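Local coordinates for protein putative fimbrium tip subunit Fim1C (Bacteroides ovatus, PDB 4EPS) that probably forms part of the tip of a fimbrium, one of the cell-surface filaments that mediate adhesion and biofilm formation, at residues A115-T120 with H157-V162; H355-T360 with D397-T402; T371-A376 with N479-T484. One frame throughout, in Å; residues are numbered along the deposited sequence. Where two conformers were deposited one is given.

How the contacts relate
The three contacts divide into two groups set on opposite sides of the chain's centre. Contact 1 comes first along the chain and closes before the others open; it lies in the fimbrillin-like part of the chain and joins a loop after helix 111-115 to the long strand 148-174. Contacts 2 and 3 are neighbours, their centres about 16 Å apart; their segments alternate in sequence and they touch through His355, which packs on Thr371 and Tyr374, bringing helix 354-359, the loop at 371-376, helix 389-403 and strand 479-485 into one region. Contact 1, about 50 Å from contact 2 and 60 Å from contact 3, centre to centre, thus belongs to one end of an elongated molecule and the other two to the opposite end.

Contact 1: A115-T120 with H157-V162; sequences AGWELT and HRMSLV
Met159, modelled as selenomethionine, reaches from an irregular point in the long strand 148-174, just before its regular part resumes at Ser160, into the angle between Trp117 and Leu119, and its side chain can be followed outward atom by atom. The chain leaves CB with CG anti to the carbonyl carbon (chi1 -62°), which carries it toward the 115-120 loop. CG comes first against Leu119, lying 4.1 Å from both CD1 and CD2 of that leucine, so the fork of the leucine faces the methylene, the two side chains running past each other in opposite directions. One bond further on, Met159 SE sits 3.8 Å from Leu119 CD2 and 4.0 Å from Trp117 CD1, and so bridges the two loop residues. The chain bends at chi2 and again at chi3, and the second bend turns the terminal CE to the indole, 3.9 Å from Trp117 CD1 and 4.1 Å from Trp117 CB. The selenium approaches the five-membered ring obliquely, 67° off its normal. A long, flexible, polarisable side chain suits this place because it can follow two differently shaped partners at once. Trp117 and Leu119 alternate with Glu118, as in an extended chain, so both turn to the same side while Glu118 points away. The indole is fixed at its polar edge by a hydrogen bond from NE1 to Gln132 O, and Leu119 also packs on Leu221 of strand 217-222. The whole is a Met-aromatic contact completed by a leucine, binding an irregular loop to strand 148-174 of the fimbrillin-like region.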
loop_
_atom_site.group_PDB
_atom_site.type_symbol
_atom_site.label_atom_id
_atom_site.label_comp_id
_atom_site.label_asym_id
_atom_site.label_seq_id
_atom_site.Cartn_x
_atom_site.Cartn_y
_atom_site.Cartn_z
ATOM N N ALA A 115 6.297 36.830 42.153
ATOM C CA ALA A 115 5.113 37.710 42.132
ATOM C C ALA A 115 5.244 38.860 41.113
ATOM O O ALA A 115 4.271 39.163 40.427
ATOM C CB ALA A 115 4.847 38.278 43.521
ATOM N N GLY A 116 6.424 39.465 41.012
ATOM C CA GLY A 116 6.657 40.567 40.083
ATOM C C GLY A 116 7.187 40.175 38.713
ATOM O O GLY A 116 7.470 41.048 37.885
ATOM N N TRP A 117 7.330 38.858 38.442
ATOM C CA TRP A 117 7.883 38.382 37.171
ATOM C C TRP A 117 6.963 38.760 36.017
ATOM O O TRP A 117 5.804 38.347 35.987
ATOM C CB TRP A 117 8.141 36.863 37.225
ATOM C CG TRP A 117 9.038 36.360 36.129
ATOM C CD1 TRP A 117 8.670 35.624 35.042
ATOM C CD2 TRP A 117 10.468 36.501 36.055
ATOM N NE1 TRP A 117 9.776 35.320 34.277
ATOM C CE2 TRP A 117 10.893 35.845 34.875
ATOM C CE3 TRP A 117 11.433 37.125 36.875
ATOM C CZ2 TRP A 117 12.240 35.785 34.495
ATOM C CZ3 TRP A 117 12.769 37.081 36.488
ATOM C CH2 TRP A 117 13.160 36.415 35.313
ATOM N N GLU A 118 7.481 39.571 35.091
ATOM C CA GLU A 118 6.720 40.056 33.939
ATOM C C GLU A 118 6.952 39.142 32.746
ATOM O O GLU A 118 8.063 39.076 32.212
ATOM C CB GLU A 118 7.078 41.516 33.601
ATOM C CG GLU A 118 6.827 42.489 34.745
ATOM C CD GLU A 118 7.251 43.923 34.481
ATOM O OE1 GLU A 118 8.425 44.143 34.101
ATOM O OE2 GLU A 118 6.412 44.829 34.682
ATOM N N LEU A 119 5.931 38.425 32.362
ATOM C CA LEU A 119 5.980 37.492 31.257
ATOM C C LEU A 119 5.300 38.096 30.053
ATOM O O LEU A 119 4.212 38.663 30.177
ATOM C CB LEU A 119 5.250 36.240 31.749
ATOM C CG LEU A 119 5.551 34.922 31.146
ATOM C CD1 LEU A 119 7.006 34.504 31.415
ATOM C CD2 LEU A 119 4.618 33.918 31.724
ATOM N N THR A 120 5.951 38.029 28.890
ATOM C CA THR A 120 5.363 38.529 27.645
ATOM C C THR A 120 5.007 37.342 26.747
ATOM O O THR A 120 5.440 36.216 27.000
ATOM C CB THR A 120 6.304 39.503 26.920
ATOM O OG1 THR A 120 7.293 38.745 26.228
ATOM C CG2 THR A 120 6.925 40.562 27.863
ATOM N N HIS A 157 10.437 25.297 38.038
ATOM C CA HIS A 157 9.906 26.360 37.174
ATOM C C HIS A 157 8.756 27.046 37.896
ATOM O O HIS A 157 7.861 26.363 38.442
ATOM C CB HIS A 157 9.455 25.779 35.823
ATOM C CG HIS A 157 10.578 25.230 34.999
ATOM N ND1 HIS A 157 11.100 25.939 33.936
ATOM C CD2 HIS A 157 11.254 24.061 35.121
ATOM C CE1 HIS A 157 12.037 25.162 33.405
ATOM N NE2 HIS A 157 12.175 24.026 34.094
ATOM N N ARG A 158 8.775 28.391 37.916
ATOM C CA ARG A 158 7.751 29.161 38.616
ATOM C C ARG A 158 6.552 29.498 37.719
ATOM O O ARG A 158 5.481 29.806 38.231
ATOM C CB ARG A 158 8.365 30.436 39.207
ATOM C CG ARG A 158 9.448 30.146 40.261
ATOM C CD ARG A 158 8.952 29.271 41.403
ATOM N NE ARG A 158 8.060 30.014 42.287
ATOM C CZ ARG A 158 8.423 30.532 43.457
ATOM N NH1 ARG A 158 9.658 30.366 43.909
ATOM N NH2 ARG A 158 7.551 31.213 44.186
HETATM N N MSE A 159 6.724 29.444 36.394
HETATM C CA MSE A 159 5.623 29.744 35.485
HETATM C C MSE A 159 4.882 28.455 35.141
HETATM O O MSE A 159 5.304 27.363 35.538
HETATM C CB MSE A 159 6.166 30.415 34.181
HETATM C CG MSE A 159 6.859 31.770 34.435
HETATM SE SE MSE A 159 5.647 33.074 35.279
HETATM C CE MSE A 159 6.433 33.135 37.102
ATOM N N SER A 160 3.794 28.582 34.374
ATOM C CA SER A 160 3.057 27.427 33.874
ATOM C C SER A 160 3.354 27.334 32.391
ATOM O O SER A 160 3.922 28.275 31.832
ATOM C CB SER A 160 1.562 27.571 34.165
ATOM O OG SER A 160 0.937 26.317 33.937
ATOM N N LEU A 161 3.006 26.221 31.751
ATOM C CA LEU A 161 3.344 26.054 30.339
ATOM C C LEU A 161 2.181 25.543 29.504
ATOM O O LEU A 161 1.562 24.531 29.842
ATOM C CB LEU A 161 4.535 25.080 30.223
ATOM C CG LEU A 161 5.083 24.823 28.801
ATOM C CD1 LEU A 161 5.741 26.117 28.224
ATOM C CD2 LEU A 161 6.052 23.682 28.815
ATOM N N VAL A 162 1.918 26.230 28.388
ATOM C CA VAL A 162 0.937 25.794 27.398
ATOM C C VAL A 162 1.728 25.020 26.330
ATOM O O VAL A 162 2.726 25.534 25.815
ATOM C CB VAL A 162 0.129 26.984 26.779
ATOM C CG1 VAL A 162 -0.570 26.592 25.455
ATOM C CG2 VAL A 162 -0.897 27.525 27.766
#

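Contact 2: H355-T360 with D397-T402; sequences HDWFMT and DLYYDT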
loop_
_atom_site.group_PDB
_atom_site.type_symbol
_atom_site.label_atom_id
_atom_site.label_comp_id
_atom_site.label_asym_id
_atom_site.label_seq_id
_atom_site.Cartn_x
_atom_site.Cartn_y
_atom_site.Cartn_z
ATOM N N HIS A 355 28.794 30.868 -16.091
ATOM C CA HIS A 355 29.805 29.818 -16.150
ATOM C C HIS A 355 31.229 30.411 -16.030
ATOM O O HIS A 355 32.028 29.958 -15.197
ATOM C CB HIS A 355 29.694 29.023 -17.462
ATOM C CG HIS A 355 30.838 28.087 -17.639
ATOM N ND1 HIS A 355 30.994 26.987 -16.819
ATOM C CD2 HIS A 355 31.890 28.161 -18.492
ATOM C CE1 HIS A 355 32.099 26.391 -17.233
ATOM N NE2 HIS A 355 32.685 27.079 -18.220
ATOM N N ASP A 356 31.540 31.402 -16.874
ATOM C CA ASP A 356 32.870 32.021 -16.879
ATOM C C ASP A 356 33.174 32.660 -15.523
ATOM O O ASP A 356 34.288 32.473 -15.017
ATOM C CB ASP A 356 33.025 33.026 -18.026
ATOM C CG ASP A 356 33.243 32.403 -19.399
ATOM O OD1 ASP A 356 33.463 31.165 -19.473
ATOM O OD2 ASP A 356 33.163 33.138 -20.400
ATOM N N TRP A 357 32.174 33.321 -14.891
ATOM C CA TRP A 357 32.367 33.880 -13.546
ATOM C C TRP A 357 32.655 32.765 -12.552
ATOM O O TRP A 357 33.592 32.869 -11.756
ATOM C CB TRP A 357 31.139 34.691 -13.058
ATOM C CG TRP A 357 31.148 34.916 -11.567
ATOM C CD1 TRP A 357 31.958 35.771 -10.871
ATOM C CD2 TRP A 357 30.391 34.192 -10.582
ATOM N NE1 TRP A 357 31.716 35.657 -9.516
ATOM C CE2 TRP A 357 30.758 34.696 -9.313
ATOM C CE3 TRP A 357 29.421 33.172 -10.650
ATOM C CZ2 TRP A 357 30.200 34.208 -8.122
ATOM C CZ3 TRP A 357 28.892 32.671 -9.467
ATOM C CH2 TRP A 357 29.284 33.184 -8.222
ATOM N N PHE A 358 31.822 31.714 -12.582
ATOM C CA PHE A 358 31.867 30.588 -11.648
ATOM C C PHE A 358 33.258 29.905 -11.626
ATOM O O PHE A 358 33.769 29.613 -10.545
ATOM C CB PHE A 358 30.751 29.572 -12.004
ATOM C CG PHE A 358 30.769 28.294 -11.210
ATOM C CD1 PHE A 358 30.300 28.264 -9.902
ATOM C CD2 PHE A 358 31.260 27.118 -11.767
ATOM C CE1 PHE A 358 30.323 27.083 -9.161
ATOM C CE2 PHE A 358 31.272 25.930 -11.027
ATOM C CZ PHE A 358 30.809 25.924 -9.730
HETATM N N MSE A 359 33.860 29.683 -12.806
HETATM C CA MSE A 359 35.160 29.014 -12.960
HETATM C C MSE A 359 36.329 29.822 -12.345
HETATM O O MSE A 359 37.386 29.240 -12.100
HETATM C CB MSE A 359 35.446 28.695 -14.431
HETATM C CG MSE A 359 34.456 27.679 -15.030
HETATM SE SE MSE A 359 34.375 26.003 -14.022
HETATM C CE MSE A 359 35.932 25.156 -14.780
ATOM N N THR A 360 36.126 31.124 -12.053
ATOM C CA THR A 360 37.143 31.978 -11.402
ATOM C C THR A 360 36.989 31.983 -9.859
ATOM O O THR A 360 37.778 32.649 -9.187
ATOM C CB THR A 360 37.062 33.444 -11.901
ATOM O OG1 THR A 360 35.891 34.080 -11.364
ATOM C CG2 THR A 360 37.124 33.573 -13.399
ATOM N N ASP A 397 22.280 32.080 -6.855
ATOM C CA ASP A 397 22.209 32.819 -5.581
ATOM C C ASP A 397 23.600 33.325 -5.215
ATOM O O ASP A 397 23.739 34.491 -4.821
ATOM C CB ASP A 397 21.628 31.943 -4.460
ATOM C CG ASP A 397 20.127 31.757 -4.522
ATOM O OD1 ASP A 397 19.471 32.449 -5.340
ATOM O OD2 ASP A 397 19.600 30.929 -3.744
ATOM N N LEU A 398 24.639 32.483 -5.426
ATOM C CA LEU A 398 26.036 32.861 -5.194
ATOM C C LEU A 398 26.433 34.007 -6.131
ATOM O O LEU A 398 27.107 34.946 -5.693
ATOM C CB LEU A 398 26.983 31.663 -5.367
ATOM C CG LEU A 398 26.899 30.559 -4.318
ATOM C CD1 LEU A 398 27.773 29.389 -4.717
ATOM C CD2 LEU A 398 27.332 31.057 -2.953
ATOM N N TYR A 399 25.957 33.969 -7.400
ATOM C CA TYR A 399 26.195 35.041 -8.368
ATOM C C TYR A 399 25.512 36.321 -7.881
ATOM O O TYR A 399 26.117 37.394 -7.941
ATOM C CB TYR A 399 25.676 34.652 -9.765
ATOM C CG TYR A 399 25.926 35.703 -10.822
ATOM C CD1 TYR A 399 25.005 36.726 -11.051
ATOM C CD2 TYR A 399 27.053 35.645 -11.638
ATOM C CE1 TYR A 399 25.224 37.688 -12.037
ATOM C CE2 TYR A 399 27.270 36.586 -12.640
ATOM C CZ TYR A 399 26.354 37.611 -12.831
ATOM O OH TYR A 399 26.576 38.551 -13.801
ATOM N N TYR A 400 24.255 36.209 -7.415
ATOM C CA TYR A 400 23.523 37.364 -6.896
ATOM C C TYR A 400 24.256 37.991 -5.686
ATOM O O TYR A 400 24.372 39.213 -5.621
ATOM C CB TYR A 400 22.072 37.015 -6.521
ATOM C CG TYR A 400 21.326 38.221 -5.991
ATOM C CD1 TYR A 400 20.783 39.165 -6.857
ATOM C CD2 TYR A 400 21.246 38.471 -4.622
ATOM C CE1 TYR A 400 20.140 40.305 -6.377
ATOM C CE2 TYR A 400 20.625 39.620 -4.130
ATOM C CZ TYR A 400 20.056 40.523 -5.010
ATOM O OH TYR A 400 19.424 41.640 -4.524
ATOM N N ASP A 401 24.763 37.157 -4.767
ATOM C CA ASP A 401 25.496 37.586 -3.567
ATOM C C ASP A 401 26.706 38.453 -3.923
ATOM O O ASP A 401 27.058 39.354 -3.164
ATOM C CB ASP A 401 25.955 36.362 -2.758
ATOM C CG ASP A 401 24.837 35.594 -2.061
ATOM O OD1 ASP A 401 23.692 36.110 -2.015
ATOM O OD2 ASP A 401 25.109 34.481 -1.552
ATOM N N THR A 402 27.312 38.198 -5.087
ATOM C CA THR A 402 28.483 38.911 -5.584
ATOM C C THR A 402 28.104 40.181 -6.367
ATOM O O THR A 402 28.704 41.222 -6.115
ATOM C CB THR A 402 29.341 37.953 -6.453
ATOM O OG1 THR A 402 29.620 36.777 -5.697
ATOM C CG2 THR A 402 30.661 38.568 -6.910
#
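Trp357 makes the close contacts from the first helix, laying its indole against Leu398, Tyr399 and Thr402. CG is anti to the backbone N (chi1 163°), and the ring extends from its helix toward the other. Tyr399 CA stands over the face of the six-membered ring, a CH-pi contact. The phenol of the same tyrosine turns its edge to that face: the planes meet at 90°, a T-shaped pair, with Tyr399 CD2 3.6 Å from Trp357 CE3. At the edge of the indole, in its plane, Trp357 CH2 meets Leu398 CB at 4.0 Å. Thr402 OG1 comes obliquely to Trp357 CZ2, 3.6 Å away. A broad flat ring suits the place, since it reaches along about one turn, from Leu398 to Thr402. Further along, Thr360 OG1 donates to Trp357 O at 2.6 Å, and the backbone N of Thr360 bonds to the same oxygen, so two donors grip one carbonyl. The axes of the two short helical segments approach to 11.1 Å at an angle of 79°, a gap that the indole bridges. Phe403, next along helix 389-403, adds another edge-to-face partner for Trp357, and Leu398 also packs on Tyr367 of the intervening loop.

Contact 3: T371-A376 with N479-T484; sequences TGYYDA and NMYIVT
Tyr481 meets Gly372 and Tyr373 by van der Waals contact. Its CG is anti to the carbonyl carbon (chi1 -82°), which directs the phenol from the strand toward the loop. Against Gly372 the contact is with backbone: Tyr481 CE1 lies 3.7 Å from Gly372 CA, and Tyr481 OH is 3.4 Å from Gly372 C. Glycine suits this position, its bare CA leaving room for the ring's CE1 to come this close. Against Tyr373 the hydroxyl does the touching, Tyr481 OH lying 3.5 Å from Tyr373 CD1 and near the plane of that ring, at its edge; the two side chains cross at about a right angle.

Hydrogen bonds set the shape of the loop itself. Thr371 OG1 accepts from Tyr373 N and from Tyr374 N, both at 3.2 Å, which makes an ST turn within an ST motif and holds the chain beside the phenol. Ring contacts extend the group, with Tyr373 CD2 over the centre of the Tyr374 ring and Arg475 making a cation-pi contact with Tyr373.

Strand 479-485 is the middle of a three-stranded antiparallel sheet, where Tyr481 also touches Thr473 and Thr494 on the flanking strands. Gly372 is backbone hydrogen-bonded to Glu474 at the end of strand 469-474, while His355 of helix 354-359 packs on Thr371 and Tyr374.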
loop_
_atom_site.group_PDB
_atom_site.type_symbol
_atom_site.label_atom_id
_atom_site.label_comp_id
_atom_site.label_asym_id
_atom_site.label_seq_id
_atom_site.Cartn_x
_atom_site.Cartn_y
_atom_site.Cartn_z
ATOM N N THR A 371 26.417 25.854 -16.776
ATOM C CA THR A 371 26.499 25.664 -18.226
ATOM C C THR A 371 26.026 24.276 -18.682
ATOM O O THR A 371 26.262 23.273 -18.017
ATOM C CB THR A 371 27.931 25.942 -18.745
ATOM O OG1 THR A 371 27.872 26.181 -20.150
ATOM C CG2 THR A 371 28.947 24.829 -18.409
ATOM N N GLY A 372 25.358 24.239 -19.819
ATOM C CA GLY A 372 25.048 22.971 -20.452
ATOM C C GLY A 372 26.104 22.684 -21.508
ATOM O O GLY A 372 26.259 21.548 -21.956
ATOM N N TYR A 373 26.861 23.724 -21.903
ATOM C CA TYR A 373 27.721 23.645 -23.083
ATOM C C TYR A 373 29.231 23.547 -22.842
ATOM O O TYR A 373 29.907 22.878 -23.634
ATOM C CB TYR A 373 27.430 24.870 -23.979
ATOM C CG TYR A 373 27.881 24.712 -25.422
ATOM C CD1 TYR A 373 27.036 24.162 -26.384
ATOM C CD2 TYR A 373 29.146 25.123 -25.823
ATOM C CE1 TYR A 373 27.443 24.032 -27.714
ATOM C CE2 TYR A 373 29.569 24.979 -27.146
ATOM C CZ TYR A 373 28.716 24.429 -28.085
ATOM O OH TYR A 373 29.151 24.305 -29.385
ATOM N N TYR A 374 29.770 24.241 -21.833
ATOM C CA TYR A 374 31.210 24.289 -21.597
ATOM C C TYR A 374 31.629 23.535 -20.347
ATOM O O TYR A 374 32.641 23.893 -19.752
ATOM C CB TYR A 374 31.653 25.761 -21.463
ATOM C CG TYR A 374 31.334 26.598 -22.677
ATOM C CD1 TYR A 374 32.139 26.544 -23.818
ATOM C CD2 TYR A 374 30.244 27.464 -22.685
ATOM C CE1 TYR A 374 31.844 27.308 -24.945
ATOM C CE2 TYR A 374 29.944 28.238 -23.805
ATOM C CZ TYR A 374 30.754 28.166 -24.927
ATOM O OH TYR A 374 30.474 28.937 -26.028
ATOM N N ASP A 375 30.879 22.500 -19.940
ATOM C CA ASP A 375 31.208 21.781 -18.707
ATOM C C ASP A 375 32.551 21.035 -18.871
ATOM O O ASP A 375 32.787 20.423 -19.900
ATOM C CB ASP A 375 30.085 20.824 -18.312
ATOM C CG ASP A 375 30.264 20.258 -16.919
ATOM O OD1 ASP A 375 30.915 19.198 -16.790
ATOM O OD2 ASP A 375 29.758 20.877 -15.959
ATOM N N ALA A 376 33.410 21.104 -17.848
ATOM C CA ALA A 376 34.733 20.478 -17.856
ATOM C C ALA A 376 34.656 18.944 -17.784
ATOM O O ALA A 376 35.558 18.287 -18.284
ATOM C CB ALA A 376 35.551 21.007 -16.688
ATOM N N ASN A 479 22.686 33.559 -23.914
ATOM C CA ASN A 479 21.609 32.570 -24.070
ATOM C C ASN A 479 21.515 31.531 -22.985
ATOM O O ASN A 479 22.525 31.081 -22.445
ATOM C CB ASN A 479 21.824 31.784 -25.391
ATOM C CG ASN A 479 21.528 32.527 -26.678
ATOM O OD1 ASN A 479 21.650 33.744 -26.773
ATOM N ND2 ASN A 479 21.199 31.799 -27.727
HETATM N N MSE A 480 20.276 31.082 -22.739
HETATM C CA MSE A 480 19.941 29.943 -21.899
HETATM C C MSE A 480 19.531 28.803 -22.819
HETATM O O MSE A 480 19.175 29.034 -23.969
HETATM C CB MSE A 480 18.734 30.262 -20.950
HETATM C CG MSE A 480 18.933 31.469 -20.034
HETATM SE SE MSE A 480 20.477 31.263 -18.904
HETATM C CE MSE A 480 19.868 29.891 -17.733
ATOM N N TYR A 481 19.514 27.581 -22.307
ATOM C CA TYR A 481 18.867 26.472 -22.999
ATOM C C TYR A 481 17.352 26.650 -22.808
ATOM O O TYR A 481 16.898 27.020 -21.704
ATOM C CB TYR A 481 19.308 25.119 -22.410
ATOM C CG TYR A 481 20.639 24.647 -22.946
ATOM C CD1 TYR A 481 21.831 25.226 -22.521
ATOM C CD2 TYR A 481 20.711 23.606 -23.869
ATOM C CE1 TYR A 481 23.063 24.779 -23.000
ATOM C CE2 TYR A 481 21.941 23.120 -24.319
ATOM C CZ TYR A 481 23.111 23.734 -23.907
ATOM O OH TYR A 481 24.321 23.295 -24.375
ATOM N N ILE A 482 16.578 26.406 -23.867
ATOM C CA ILE A 482 15.111 26.493 -23.832
ATOM C C ILE A 482 14.572 25.157 -24.316
ATOM O O ILE A 482 15.180 24.520 -25.190
ATOM C CB ILE A 482 14.588 27.700 -24.676
ATOM C CG1 ILE A 482 15.339 27.794 -26.066
ATOM C CG2 ILE A 482 14.686 29.007 -23.834
ATOM C CD1 ILE A 482 14.675 28.770 -27.175
ATOM N N VAL A 483 13.447 24.738 -23.756
ATOM C CA VAL A 483 12.902 23.432 -24.059
ATOM C C VAL A 483 11.597 23.562 -24.838
ATOM O O VAL A 483 10.732 24.376 -24.509
ATOM C CB VAL A 483 12.728 22.585 -22.752
ATOM C CG1 VAL A 483 12.018 21.255 -23.022
ATOM C CG2 VAL A 483 14.098 22.322 -22.110
ATOM N N THR A 484 11.479 22.721 -25.858
ATOM C CA THR A 484 10.283 22.593 -26.683
ATOM C C THR A 484 9.877 21.146 -26.672
ATOM O O THR A 484 10.669 20.279 -26.290
ATOM C CB THR A 484 10.542 23.108 -28.110
ATOM O OG1 THR A 484 11.684 22.429 -28.655
ATOM C CG2 THR A 484 10.709 24.634 -28.148
#